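Local coordinates for protein Non-reducing end beta-L-arabinofuranosidase (Bacteroides thetaiotaomicron, PDB 5MQO) that probably hydrolyses glycosidic bonds of complex plant pectin as a family GH127 glycoside hydrolase of a gut bacterium, at residues M36-G49 with I481-T493. Sequence-based numbering, arbitrary orientation.
Sequences MANTGIDAVHWTNG and IYCNLYGANTLTT
V44 and L491 touch at the apolar centre of an antiparallel ladder in which strand 44-46 forms the edge of a seven-stranded sheet, so a strand from the N-terminal part of the chain adds to a sheet built mainly from the GH127 middle domain. CG2 of V44 lies 3.7 Å from CD1 of L491, and that leucine methyl also packs against CB of A43; branched aliphatics suit this buried face. Farther out, the long unbranched chain of M36 reaches the Y482 ring and sets CE over one face, a CH-pi contact 3.7 Å from the centroid. SD lies higher above the same face, 4.7 Å from the Y482 centroid, making the pair Met-aromatic; the Y482 ring also stacks with F532.

On the face shared with V44, W46 sets CG anti to its carbonyl carbon (chi1 -59°), and its broad indole spans CB of N489 and CA of G487. Its edge receives A488 O in plane, 3.4 Å from CE3, and its ring stacks with W51. Replacing W46 by alanine is likely to open a gap beside G487 and N489 and leave W51 without this stacking partner. N489, polar but buried, suits its place because OD1 is hydrogen-bonded to Y474 OH.

The backbone supplies the polar edge. H45 and T490 form a hydrogen-bonded pair, T490 N reaching H45 O at 3.0 Å, their polar side chains suiting the partly exposed opposite face. Beyond the strand, T47 N donates to A488 O at 3.1 Å, almost straight at 170° yet approaching from above the carbonyl plane.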
loop_
_atom_site.group_PDB
_atom_site.type_symbol
_atom_site.label_atom_id
_atom_site.label_comp_id
_atom_site.label_asym_id
_atom_site.label_seq_id
_atom_site.Cartn_x
_atom_site.Cartn_y
_atom_site.Cartn_z
ATOM N N MET A 36 -7.588 -13.415 11.468
ATOM C CA MET A 36 -8.350 -12.185 11.518
ATOM C C MET A 36 -9.092 -11.971 10.218
ATOM O O MET A 36 -8.723 -12.530 9.190
ATOM C CB MET A 36 -7.424 -11.008 11.662
ATOM C CG MET A 36 -6.491 -11.061 12.837
ATOM S SD MET A 36 -5.329 -9.730 12.567
ATOM C CE MET A 36 -4.439 -9.725 14.118
ATOM N N ALA A 37 -10.118 -11.135 10.279
ATOM C CA ALA A 37 -10.868 -10.723 9.112
ATOM C C ALA A 37 -11.126 -9.208 9.156
ATOM O O ALA A 37 -10.929 -8.568 10.199
ATOM C CB ALA A 37 -12.156 -11.503 9.049
ATOM N N ASN A 38 -11.486 -8.635 8.004
ATOM C CA ASN A 38 -11.799 -7.202 7.918
ATOM C C ASN A 38 -13.065 -6.831 8.717
ATOM O O ASN A 38 -13.939 -7.664 8.996
ATOM C CB ASN A 38 -12.027 -6.748 6.455
ATOM C CG ASN A 38 -10.727 -6.453 5.670
ATOM O OD1 ASN A 38 -9.731 -7.166 5.750
ATOM N ND2 ASN A 38 -10.770 -5.411 4.868
ATOM N N THR A 39 -13.127 -5.551 9.068
ATOM C CA THR A 39 -14.362 -4.871 9.385
ATOM C C THR A 39 -15.116 -4.696 8.073
ATOM O O THR A 39 -14.514 -4.667 6.996
ATOM C CB THR A 39 -14.141 -3.455 9.966
ATOM O OG1 THR A 39 -13.735 -2.540 8.932
ATOM C CG2 THR A 39 -13.135 -3.459 11.068
ATOM N N GLY A 40 -16.431 -4.542 8.180
ATOM C CA GLY A 40 -17.303 -4.331 7.031
ATOM C C GLY A 40 -16.892 -3.088 6.290
ATOM O O GLY A 40 -16.314 -2.174 6.857
ATOM N N ILE A 41 -17.171 -3.073 4.998
ATOM C CA ILE A 41 -16.750 -1.987 4.109
ATOM C C ILE A 41 -17.375 -0.647 4.510
ATOM O O ILE A 41 -16.801 0.401 4.230
ATOM C CB ILE A 41 -17.017 -2.375 2.619
ATOM C CG1 ILE A 41 -16.272 -1.452 1.667
ATOM C CG2 ILE A 41 -18.499 -2.393 2.280
ATOM C CD1 ILE A 41 -16.182 -2.004 0.263
ATOM N N ASP A 42 -18.518 -0.717 5.203
ATOM C CA ASP A 42 -19.286 0.446 5.712
ATOM C C ASP A 42 -19.059 0.854 7.196
ATOM O O ASP A 42 -19.564 1.911 7.655
ATOM C CB ASP A 42 -20.801 0.222 5.468
ATOM C CG ASP A 42 -21.381 -1.059 6.164
ATOM O OD1 ASP A 42 -20.661 -1.974 6.621
ATOM O OD2 ASP A 42 -22.617 -1.152 6.220
ATOM N N ALA A 43 -18.274 0.057 7.921
ATOM C CA ALA A 43 -18.117 0.203 9.377
ATOM C C ALA A 43 -17.211 1.325 9.871
ATOM O O ALA A 43 -17.423 1.816 10.969
ATOM C CB ALA A 43 -17.627 -1.106 9.965
ATOM N N VAL A 44 -16.197 1.711 9.098
ATOM C CA VAL A 44 -15.215 2.691 9.555
ATOM C C VAL A 44 -15.338 3.935 8.681
ATOM O O VAL A 44 -15.304 3.817 7.463
ATOM C CB VAL A 44 -13.775 2.109 9.510
ATOM C CG1 VAL A 44 -12.743 3.113 10.011
ATOM C CG2 VAL A 44 -13.681 0.830 10.344
ATOM N N HIS A 45 -15.543 5.111 9.293
ATOM C CA HIS A 45 -15.410 6.415 8.601
ATOM C C HIS A 45 -14.250 7.202 9.224
ATOM O O HIS A 45 -14.214 7.370 10.436
ATOM C CB HIS A 45 -16.637 7.341 8.753
ATOM C CG HIS A 45 -17.973 6.697 8.551
ATOM N ND1 HIS A 45 -18.168 5.546 7.818
ATOM C CD2 HIS A 45 -19.203 7.102 8.942
ATOM C CE1 HIS A 45 -19.456 5.245 7.805
ATOM N NE2 HIS A 45 -20.104 6.180 8.472
ATOM N N TRP A 46 -13.343 7.721 8.395
ATOM C CA TRP A 46 -12.428 8.778 8.832
ATOM C C TRP A 46 -13.268 10.000 9.226
ATOM O O TRP A 46 -14.273 10.302 8.566
ATOM C CB TRP A 46 -11.447 9.235 7.725
ATOM C CG TRP A 46 -10.561 8.201 7.171
ATOM C CD1 TRP A 46 -10.441 7.842 5.850
ATOM C CD2 TRP A 46 -9.660 7.358 7.901
ATOM N NE1 TRP A 46 -9.511 6.833 5.720
ATOM C CE2 TRP A 46 -9.015 6.519 6.958
ATOM C CE3 TRP A 46 -9.333 7.233 9.255
ATOM C CZ2 TRP A 46 -8.068 5.577 7.323
ATOM C CZ3 TRP A 46 -8.391 6.284 9.626
ATOM C CH2 TRP A 46 -7.762 5.470 8.656
ATOM N N THR A 47 -12.802 10.701 10.268
ATOM C CA THR A 47 -13.390 11.926 10.777
ATOM C C THR A 47 -12.396 13.092 10.626
ATOM O O THR A 47 -12.276 13.626 9.537
ATOM C CB THR A 47 -13.854 11.740 12.241
ATOM O OG1 THR A 47 -12.761 11.298 13.041
ATOM C CG2 THR A 47 -14.932 10.687 12.331
ATOM N N ASN A 48 -11.673 13.458 11.691
ATOM C CA ASN A 48 -11.075 14.809 11.834
ATOM C C ASN A 48 -9.569 14.786 11.881
ATOM O O ASN A 48 -8.992 15.051 12.933
ATOM C CB ASN A 48 -11.543 15.490 13.145
ATOM C CG ASN A 48 -13.044 15.453 13.319
ATOM O OD1 ASN A 48 -13.797 15.941 12.469
ATOM N ND2 ASN A 48 -13.494 14.851 14.419
ATOM N N GLY A 49 -8.904 14.497 10.778
ATOM C CA GLY A 49 -7.451 14.628 10.797
ATOM C C GLY A 49 -6.836 14.398 9.450
ATOM O O GLY A 49 -7.432 14.759 8.427
ATOM N N ILE A 481 -11.005 -6.909 19.082
ATOM C CA ILE A 481 -10.779 -5.903 18.032
ATOM C C ILE A 481 -9.345 -5.342 18.034
ATOM O O ILE A 481 -8.818 -4.939 19.075
ATOM C CB ILE A 481 -11.743 -4.727 18.244
ATOM C CG1 ILE A 481 -13.181 -5.259 18.180
ATOM C CG2 ILE A 481 -11.484 -3.587 17.245
ATOM C CD1 ILE A 481 -14.238 -4.240 18.518
ATOM N N TYR A 482 -8.751 -5.255 16.842
ATOM C CA TYR A 482 -7.363 -4.826 16.680
ATOM C C TYR A 482 -7.261 -3.450 16.053
ATOM O O TYR A 482 -7.831 -3.217 14.984
ATOM C CB TYR A 482 -6.630 -5.831 15.802
ATOM C CG TYR A 482 -6.562 -7.211 16.405
ATOM C CD1 TYR A 482 -7.685 -8.051 16.400
ATOM C CD2 TYR A 482 -5.385 -7.687 16.982
ATOM C CE1 TYR A 482 -7.629 -9.328 16.943
ATOM C CE2 TYR A 482 -5.324 -8.965 17.537
ATOM C CZ TYR A 482 -6.445 -9.779 17.523
ATOM O OH TYR A 482 -6.391 -11.032 18.064
ATOM N N CYS A 483 -6.539 -2.539 16.709
ATOM C CA CYS A 483 -6.254 -1.238 16.101
ATOM C C CYS A 483 -4.941 -1.339 15.310
ATOM O O CYS A 483 -3.852 -1.399 15.895
ATOM C CB CYS A 483 -6.188 -0.121 17.147
ATOM S SG CYS A 483 -7.631 -0.056 18.239
ATOM N N ASN A 484 -5.070 -1.335 13.985
ATOM C CA ASN A 484 -3.953 -1.466 13.088
ATOM C C ASN A 484 -3.434 -0.151 12.501
ATOM O O ASN A 484 -2.240 0.104 12.559
ATOM C CB ASN A 484 -4.344 -2.433 11.986
ATOM C CG ASN A 484 -4.454 -3.846 12.499
ATOM O OD1 ASN A 484 -3.511 -4.354 13.070
ATOM N ND2 ASN A 484 -5.600 -4.478 12.310
ATOM N N LEU A 485 -4.295 0.677 11.920
ATOM C CA LEU A 485 -3.845 1.976 11.400
ATOM C C LEU A 485 -4.537 3.078 12.131
ATOM O O LEU A 485 -5.725 3.280 11.916
ATOM C CB LEU A 485 -4.110 2.165 9.905
ATOM C CG LEU A 485 -3.481 1.215 8.876
ATOM C CD1 LEU A 485 -3.377 1.931 7.533
ATOM C CD2 LEU A 485 -2.139 0.640 9.312
ATOM N N TYR A 486 -3.760 3.805 12.947
ATOM C CA TYR A 486 -4.247 4.925 13.736
ATOM C C TYR A 486 -4.629 6.114 12.858
ATOM O O TYR A 486 -3.989 6.404 11.843
ATOM C CB TYR A 486 -3.220 5.332 14.830
ATOM C CG TYR A 486 -2.861 4.178 15.762
ATOM C CD1 TYR A 486 -3.845 3.558 16.537
ATOM C CD2 TYR A 486 -1.562 3.690 15.856
ATOM C CE1 TYR A 486 -3.559 2.482 17.361
ATOM C CE2 TYR A 486 -1.266 2.603 16.689
ATOM C CZ TYR A 486 -2.276 2.000 17.430
ATOM O OH TYR A 486 -2.050 0.932 18.260
ATOM N N GLY A 487 -5.678 6.809 13.282
ATOM C CA GLY A 487 -6.258 7.947 12.560
ATOM C C GLY A 487 -7.659 8.200 13.111
ATOM O O GLY A 487 -8.357 7.261 13.527
ATOM N N ALA A 488 -8.068 9.465 13.124
ATOM C CA ALA A 488 -9.337 9.832 13.713
ATOM C C ALA A 488 -10.445 9.175 12.916
ATOM O O ALA A 488 -10.468 9.312 11.694
ATOM C CB ALA A 488 -9.504 11.330 13.695
ATOM N N ASN A 489 -11.338 8.458 13.609
ATOM C CA ASN A 489 -12.390 7.692 12.969
ATOM C C ASN A 489 -13.531 7.273 13.912
ATOM O O ASN A 489 -13.364 7.241 15.123
ATOM C CB ASN A 489 -11.785 6.424 12.328
ATOM C CG ASN A 489 -11.332 5.387 13.363
ATOM O OD1 ASN A 489 -12.140 4.824 14.119
ATOM N ND2 ASN A 489 -10.052 5.111 13.379
ATOM N N THR A 490 -14.676 6.922 13.322
ATOM C CA THR A 490 -15.668 6.069 13.976
ATOM C C THR A 490 -15.583 4.625 13.461
ATOM O O THR A 490 -15.302 4.391 12.293
ATOM C CB THR A 490 -17.106 6.554 13.736
ATOM O OG1 THR A 490 -17.371 6.562 12.334
ATOM C CG2 THR A 490 -17.321 7.935 14.310
ATOM N N LEU A 491 -15.834 3.668 14.351
ATOM C CA LEU A 491 -16.097 2.283 13.989
ATOM C C LEU A 491 -17.399 1.817 14.622
ATOM O O LEU A 491 -17.525 1.883 15.845
ATOM C CB LEU A 491 -14.977 1.386 14.491
ATOM C CG LEU A 491 -15.237 -0.126 14.549
ATOM C CD1 LEU A 491 -15.581 -0.683 13.174
ATOM C CD2 LEU A 491 -14.008 -0.807 15.108
ATOM N N THR A 492 -18.334 1.341 13.788
ATOM C CA THR A 492 -19.534 0.618 14.235
ATOM C C THR A 492 -19.622 -0.736 13.518
ATOM O O THR A 492 -19.969 -0.824 12.340
ATOM C CB THR A 492 -20.823 1.433 14.012
ATOM O OG1 THR A 492 -21.086 1.535 12.621
ATOM C CG2 THR A 492 -20.678 2.869 14.546
ATOM N N THR A 493 -19.256 -1.785 14.241
ATOM C CA THR A 493 -19.474 -3.159 13.808
ATOM C C THR A 493 -20.599 -3.763 14.629
ATOM O O THR A 493 -21.079 -3.158 15.586
ATOM C CB THR A 493 -18.220 -4.038 13.996
ATOM O OG1 THR A 493 -18.449 -5.323 13.408
ATOM C CG2 THR A 493 -17.852 -4.251 15.489
#